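Fatty acid multifunctional protein (atmfp2) (Arabidopsis thaliana, PDB 2WTB) carries out successive steps of peroxisomal fatty acid beta-oxidation, acting as an enoyl-CoA hydratase and an NAD-dependent 3-hydroxyacyl-CoA dehydrogenase during seed germination. Local coordinates at residues Ser41-Ala46 with Ile55-Ala60; Ala509-Glu514 with Pro617-Leu622; Arg524-Phe529 with Glu629-Pro634. All blocks are in the same frame, centred on the assembly; numbering follows the deposited sequence.

Contact 1. Residues Ser41-Ala46 with Ile55-Ala60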
# COMPACT_ATOMS: atom_id res chain seq x y z
N SER A 41 2.28 -1.45 36.62
CA SER A 41 1.97 -2.10 37.89
C SER A 41 2.89 -3.28 38.13
O SER A 41 3.43 -3.45 39.23
CB SER A 41 0.51 -2.55 37.92
OG SER A 41 -0.37 -1.44 37.84
N ASN A 42 3.06 -4.10 37.10
CA ASN A 42 3.98 -5.23 37.17
C ASN A 42 5.32 -4.80 37.76
O ASN A 42 5.81 -5.40 38.72
CB ASN A 42 4.21 -5.83 35.78
CG ASN A 42 3.04 -6.67 35.31
OD1 ASN A 42 2.28 -7.21 36.11
ND2 ASN A 42 2.89 -6.78 34.00
N TYR A 43 5.89 -3.76 37.18
CA TYR A 43 7.22 -3.29 37.57
C TYR A 43 7.26 -2.73 38.99
O TYR A 43 8.18 -3.02 39.75
CB TYR A 43 7.77 -2.28 36.56
CG TYR A 43 8.59 -2.93 35.47
CD1 TYR A 43 9.96 -3.11 35.62
CD2 TYR A 43 7.99 -3.39 34.30
CE1 TYR A 43 10.72 -3.71 34.63
CE2 TYR A 43 8.74 -4.00 33.31
CZ TYR A 43 10.11 -4.16 33.48
OH TYR A 43 10.86 -4.76 32.50
N GLU A 44 6.25 -1.95 39.34
CA GLU A 44 6.18 -1.37 40.67
C GLU A 44 6.15 -2.46 41.73
O GLU A 44 6.66 -2.29 42.84
CB GLU A 44 4.97 -0.44 40.81
CG GLU A 44 5.04 0.77 39.89
CD GLU A 44 3.84 1.67 40.03
OE1 GLU A 44 2.91 1.31 40.78
OE2 GLU A 44 3.83 2.74 39.38
N GLU A 45 5.56 -3.60 41.38
CA GLU A 45 5.52 -4.75 42.28
C GLU A 45 6.85 -5.48 42.30
O GLU A 45 7.39 -5.78 43.36
CB GLU A 45 4.40 -5.71 41.87
CG GLU A 45 4.47 -7.06 42.56
CD GLU A 45 3.32 -7.98 42.19
OE1 GLU A 45 2.40 -7.52 41.48
OE2 GLU A 45 3.34 -9.16 42.61
N ALA A 46 7.39 -5.76 41.11
CA ALA A 46 8.63 -6.52 40.99
C ALA A 46 9.79 -5.82 41.69
O ALA A 46 10.67 -6.47 42.25
CB ALA A 46 8.96 -6.77 39.53
N ILE A 55 13.80 -9.02 35.83
CA ILE A 55 12.56 -9.11 35.07
C ILE A 55 12.84 -9.57 33.64
O ILE A 55 13.86 -9.23 33.06
CB ILE A 55 11.82 -7.75 35.02
CG1 ILE A 55 11.28 -7.38 36.40
CG2 ILE A 55 10.69 -7.79 34.01
CD1 ILE A 55 12.27 -6.62 37.26
N VAL A 56 11.92 -10.36 33.10
CA VAL A 56 11.98 -10.75 31.70
C VAL A 56 10.65 -10.41 31.05
O VAL A 56 9.60 -10.57 31.67
CB VAL A 56 12.29 -12.25 31.55
CG1 VAL A 56 12.10 -12.69 30.10
CG2 VAL A 56 13.71 -12.55 32.02
N ILE A 57 10.69 -9.92 29.82
CA ILE A 57 9.47 -9.57 29.11
C ILE A 57 9.35 -10.36 27.82
O ILE A 57 10.31 -10.49 27.05
CB ILE A 57 9.42 -8.07 28.76
CG1 ILE A 57 9.65 -7.21 30.01
CG2 ILE A 57 8.08 -7.73 28.10
CD1 ILE A 57 9.57 -5.71 29.75
N THR A 58 8.17 -10.91 27.57
CA THR A 58 7.91 -11.66 26.36
C THR A 58 6.44 -11.54 25.97
O THR A 58 5.62 -11.08 26.76
CB THR A 58 8.29 -13.14 26.52
OG1 THR A 58 8.05 -13.84 25.29
CG2 THR A 58 7.48 -13.78 27.63
N GLY A 59 6.12 -11.93 24.74
CA GLY A 59 4.75 -11.85 24.26
C GLY A 59 4.07 -13.20 24.22
O GLY A 59 4.72 -14.24 24.34
N ALA A 60 2.75 -13.19 24.06
CA ALA A 60 1.98 -14.42 24.00
C ALA A 60 1.91 -14.97 22.57
O ALA A 60 1.98 -14.21 21.60
CB ALA A 60 0.58 -14.20 24.54
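With chi1 of I55 at -68°, its CG1 lies anti to the carbonyl carbon and reaches A46, while its CG2 lies anti to the backbone N and goes to Y43. The tyrosine's own chi1, -92°, swings its ring from the helix toward strand 54-59, and its phenol end comes up against both I55 and I57. CG2 of I55 meets the ring obliquely, 3.7 Å from CZ of Y43. I57 arrives differently: its extended branch puts CD1 at the ring edge, near the ring plane, 3.2 Å from OH of Y43. Tyrosine suits this buried place because its ring fills the apolar gap between helix and sheet while its hydroxyl, although set against the two isoleucines, hydrogen-bonds to S105 on the neighbouring strand. The side chain also touches L97 and L98 of helix 88-99. Replacing Y43 by an alanine is likely to leave a gap beside I55 and I57 and the S105 hydroxyl without this partner. A46, one turn on, is small enough to bring the helix close, its CB 3.9 Å from CG1 of I55. At V56 the bond to CB points away from the helix, in the alternation of a strand. Helix 41-46 runs nearly antiparallel to strand 55-59, at 161°, as expected for the beta-alpha-beta crossover from strand 18-24 through helix 33-46 to strand 54-59 in the crotonase-like fold.

Contact 2. Residues Ala509-Glu514 with Pro617-Leu622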
# COMPACT_ATOMS: atom_id res chain seq x y z
N ALA A 509 -6.68 17.60 -19.49
CA ALA A 509 -5.34 18.11 -19.77
C ALA A 509 -5.23 18.54 -21.22
O ALA A 509 -4.84 19.68 -21.51
CB ALA A 509 -4.30 17.05 -19.44
N MET A 510 -5.57 17.64 -22.13
CA MET A 510 -5.43 17.91 -23.56
C MET A 510 -6.32 19.05 -24.04
O MET A 510 -5.95 19.78 -24.95
CB MET A 510 -5.69 16.64 -24.38
CG MET A 510 -4.58 15.61 -24.25
SD MET A 510 -4.61 14.37 -25.55
CE MET A 510 -3.19 13.38 -25.10
N PHE A 511 -7.50 19.19 -23.43
CA PHE A 511 -8.38 20.31 -23.76
C PHE A 511 -7.71 21.62 -23.39
O PHE A 511 -7.82 22.62 -24.11
CB PHE A 511 -9.73 20.18 -23.05
CG PHE A 511 -10.54 21.45 -23.09
CD1 PHE A 511 -10.59 22.29 -21.99
CD2 PHE A 511 -11.25 21.80 -24.23
CE1 PHE A 511 -11.34 23.46 -22.02
CE2 PHE A 511 -12.00 22.97 -24.27
CZ PHE A 511 -12.04 23.80 -23.16
N LEU A 512 -7.02 21.63 -22.25
CA LEU A 512 -6.30 22.80 -21.80
C LEU A 512 -5.18 23.14 -22.77
O LEU A 512 -4.93 24.31 -23.07
CB LEU A 512 -5.72 22.57 -20.40
CG LEU A 512 -6.72 22.46 -19.25
CD1 LEU A 512 -6.03 22.05 -17.97
CD2 LEU A 512 -7.48 23.77 -19.07
N VAL A 513 -4.51 22.11 -23.28
CA VAL A 513 -3.42 22.29 -24.23
C VAL A 513 -3.93 22.91 -25.53
O VAL A 513 -3.34 23.86 -26.05
CB VAL A 513 -2.69 20.97 -24.53
CG1 VAL A 513 -2.08 20.99 -25.92
CG2 VAL A 513 -1.63 20.71 -23.48
N GLU A 514 -5.02 22.37 -26.06
CA GLU A 514 -5.61 22.91 -27.28
C GLU A 514 -6.05 24.35 -27.05
O GLU A 514 -6.27 25.10 -28.00
CB GLU A 514 -6.79 22.06 -27.75
CG GLU A 514 -6.39 20.70 -28.31
CD GLU A 514 -7.41 20.15 -29.28
OE1 GLU A 514 -8.22 20.94 -29.81
OE2 GLU A 514 -7.39 18.92 -29.53
N PRO A 617 -8.39 30.46 -25.26
CA PRO A 617 -8.69 31.38 -24.16
C PRO A 617 -7.46 31.70 -23.32
O PRO A 617 -6.33 31.54 -23.79
CB PRO A 617 -9.70 30.60 -23.31
CG PRO A 617 -10.12 29.42 -24.15
CD PRO A 617 -8.94 29.12 -25.02
N LYS A 618 -7.69 32.15 -22.09
CA LYS A 618 -6.60 32.43 -21.16
C LYS A 618 -6.35 31.23 -20.25
O LYS A 618 -5.99 31.39 -19.08
CB LYS A 618 -6.91 33.67 -20.32
N LEU A 619 -6.57 30.04 -20.79
CA LEU A 619 -6.26 28.81 -20.08
C LEU A 619 -4.76 28.58 -20.11
O LEU A 619 -4.23 27.68 -19.45
CB LEU A 619 -7.01 27.62 -20.68
CG LEU A 619 -8.45 27.42 -20.21
CD1 LEU A 619 -9.23 28.73 -20.23
CD2 LEU A 619 -9.16 26.36 -21.04
N ALA A 620 -4.08 29.40 -20.91
CA ALA A 620 -2.63 29.43 -20.93
C ALA A 620 -2.14 30.50 -19.97
O ALA A 620 -2.56 31.66 -20.06
CB ALA A 620 -2.13 29.71 -22.34
N ASN A 621 -1.27 30.12 -19.05
CA ASN A 621 -0.82 31.03 -18.01
C ASN A 621 -1.57 30.76 -16.71
O ASN A 621 -1.54 31.57 -15.78
N LEU A 622 -2.25 29.62 -16.65
CA LEU A 622 -2.98 29.21 -15.46
C LEU A 622 -2.01 28.89 -14.33
O LEU A 622 -0.85 28.53 -14.57
CB LEU A 622 -3.87 28.01 -15.76
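L619 and L512 meet at about a right angle, methyl against methyl: CD2 of L619 lies 3.7 Å from CD2 of L512. The same L619 methyl also reaches F511, approaching its ring obliquely at CE1, 3.8 Å away. One leucine of the loop therefore rests against two consecutive side chains of the helix. Those two leave the helix in different directions. F511 has CG anti to its backbone N (chi1 166°), whereas L512 has CG anti to its carbonyl carbon (chi1 -68°), and the ring and the isobutyl group spread apart to receive CD2 of L619 at their ends. CG of L619 follows its methyl, 3.9 Å from CD2 of L512, so the leucine's branch point as well as its tip is engaged. Leucine suits the loop position because its arm is long enough to carry one methyl to both neighbours, and it has no polar atom to bury. L512 is likewise purely apolar, and F511 adds a broad ring at the partly exposed margin. Y694 of helix 680-694 touches both F511 and L619, adding a third element to the cluster. Behind the contact, V513, its CB directed away from the loop, packs on F536 and I567, while E514 hydrogen-bonds to Y563 and S565. The contact packs the connection between helices 605-610 and 624-644, chiefly through L619, on helix 498-514 in the all-helical C-terminal part of the dehydrogenase region.

Contact 3. Residues Arg524-Phe529 with Glu629-Pro634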
# COMPACT_ATOMS: atom_id res chain seq x y z
N ARG A 524 4.57 19.23 -14.89
CA ARG A 524 5.38 19.64 -13.75
C ARG A 524 4.50 20.00 -12.54
O ARG A 524 4.83 19.66 -11.41
CB ARG A 524 6.27 20.83 -14.12
N ALA A 525 3.39 20.67 -12.80
CA ALA A 525 2.49 21.07 -11.74
C ALA A 525 1.89 19.86 -11.05
O ALA A 525 1.69 19.85 -9.83
CB ALA A 525 1.39 21.96 -12.29
N ILE A 526 1.62 18.82 -11.84
CA ILE A 526 0.92 17.64 -11.36
C ILE A 526 1.87 16.57 -10.83
O ILE A 526 1.51 15.80 -9.93
CB ILE A 526 0.01 17.05 -12.46
CG1 ILE A 526 -1.09 18.06 -12.81
CG2 ILE A 526 -0.59 15.73 -12.02
CD1 ILE A 526 -1.99 17.63 -13.95
N SER A 527 3.09 16.52 -11.37
CA SER A 527 4.10 15.60 -10.87
C SER A 527 4.58 16.05 -9.50
O SER A 527 5.07 15.24 -8.70
CB SER A 527 5.28 15.51 -11.84
OG SER A 527 4.91 14.86 -13.04
N LYS A 528 4.43 17.34 -9.22
CA LYS A 528 4.81 17.90 -7.93
C LYS A 528 3.65 17.77 -6.97
O LYS A 528 3.84 17.71 -5.76
CB LYS A 528 5.23 19.36 -8.09
CG LYS A 528 5.71 20.01 -6.79
CD LYS A 528 6.38 21.35 -7.06
CE LYS A 528 5.43 22.32 -7.73
NZ LYS A 528 6.09 23.63 -8.01
N PHE A 529 2.44 17.74 -7.52
CA PHE A 529 1.23 17.57 -6.72
C PHE A 529 1.28 16.28 -5.92
O PHE A 529 0.70 16.19 -4.84
CB PHE A 529 -0.01 17.59 -7.62
CG PHE A 529 -1.28 17.25 -6.91
CD1 PHE A 529 -1.76 18.06 -5.89
CD2 PHE A 529 -2.01 16.13 -7.27
CE1 PHE A 529 -2.94 17.75 -5.23
CE2 PHE A 529 -3.19 15.81 -6.62
CZ PHE A 529 -3.66 16.62 -5.60
N GLU A 629 -6.56 21.77 -10.28
CA GLU A 629 -7.99 21.84 -10.00
C GLU A 629 -8.87 21.54 -11.21
O GLU A 629 -9.94 20.95 -11.07
CB GLU A 629 -8.36 23.19 -9.38
CG GLU A 629 -7.96 23.34 -7.93
CD GLU A 629 -8.72 24.42 -7.20
OE1 GLU A 629 -9.42 25.21 -7.88
OE2 GLU A 629 -8.63 24.49 -5.96
N MET A 630 -8.41 21.93 -12.39
CA MET A 630 -9.18 21.69 -13.61
C MET A 630 -8.95 20.28 -14.16
O MET A 630 -9.69 19.81 -15.02
CB MET A 630 -8.83 22.73 -14.69
CG MET A 630 -9.17 24.16 -14.30
SD MET A 630 -9.11 25.30 -15.70
CE MET A 630 -10.54 24.77 -16.63
N THR A 631 -7.92 19.62 -13.65
CA THR A 631 -7.56 18.29 -14.13
C THR A 631 -8.08 17.20 -13.19
O THR A 631 -8.29 16.06 -13.61
CB THR A 631 -6.03 18.16 -14.30
OG1 THR A 631 -5.58 19.08 -15.30
CG2 THR A 631 -5.66 16.75 -14.73
N PHE A 632 -8.29 17.56 -11.93
CA PHE A 632 -8.65 16.57 -10.91
C PHE A 632 -10.09 16.65 -10.44
O PHE A 632 -10.68 15.64 -10.06
CB PHE A 632 -7.69 16.65 -9.72
CG PHE A 632 -6.41 15.92 -9.94
CD1 PHE A 632 -6.35 14.54 -9.78
CD2 PHE A 632 -5.26 16.59 -10.31
CE1 PHE A 632 -5.17 13.86 -9.99
CE2 PHE A 632 -4.08 15.91 -10.51
CZ PHE A 632 -4.03 14.55 -10.35
N PHE A 633 -10.66 17.85 -10.44
CA PHE A 633 -12.05 18.02 -10.04
C PHE A 633 -13.01 17.25 -10.95
O PHE A 633 -14.00 16.69 -10.47
CB PHE A 633 -12.42 19.51 -9.97
CG PHE A 633 -11.98 20.18 -8.70
CD1 PHE A 633 -10.86 19.73 -8.02
CD2 PHE A 633 -12.67 21.27 -8.20
CE1 PHE A 633 -10.45 20.34 -6.85
CE2 PHE A 633 -12.26 21.89 -7.04
CZ PHE A 633 -11.15 21.43 -6.36
N PRO A 634 -12.73 17.22 -12.26
CA PRO A 634 -13.53 16.36 -13.15
C PRO A 634 -13.38 14.88 -12.79
O PRO A 634 -14.31 14.11 -13.02
CB PRO A 634 -12.93 16.64 -14.53
CG PRO A 634 -12.37 18.02 -14.42
CD PRO A 634 -11.83 18.11 -13.02
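I526 and T631 mark the nearest backbone approach of two helical segments, their CA atoms 8.9 Å apart. The segment axes come no closer than 11.4 Å, and their N-to-C directions differ by 59°, a separation wide enough for large side chains to fill. Helix 624-644 is kinked here: P634 has no N-H to offer the preceding turn, although F633 N still bonds to E629 O. F632 extends into the space between the helices with CG anti to its carbonyl carbon (chi1 -82°), and two residues one turn apart on helix 519-529 receive it. CG2 of I526 lies at the ring edge, in its plane, 3.8 Å from CE2 of F632. F529 instead comes over one face of that ring, near the rim. The two aromatic planes are inclined at 46° with centroids 5.1 Å apart, an oblique pairing. This joins helix 519-529, in the C-terminal domain of the dehydrogenase, to a helix about a hundred residues further on, within a bundle where Y505 of helix 498-514 also meets the F632 ring and W674 and F529 make an edge-to-face pair. Phenylalanine suits the place of F632, since a flat ring can be touched at edge and face by different neighbours; at F529 its broad apolar ring fits the buried gap. I526 works in two directions: its extended arm carries CD1 to within 3.9 Å of CG2 of T631, while the shorter branch goes to F632. Threonine fits because its methyl faces the isoleucine and its OG1 hydrogen-bonds to the O of I627, one turn back.

In the fold
Contact 1 closes early in the chain, in the N-terminal hydratase/isomerase region, on the far side of the chain's centre from the others: its centre is about 66 Å from that of contact 2 and about 53 Å from that of contact 3. Contacts 2 and 3 are neighbours, with centres about 13 Å apart, and touch where L512 packs on M630 and T631. Their segments alternate along the chain: the consecutive helices 498-514 and 519-529 come first, then the loop 617-622 and helix 624-644 that follows it. The later elements thus fold back on the earlier pair. The distance of contact 1 from both is consistent with separate regions for hydratase/isomerase and dehydrogenase chemistry.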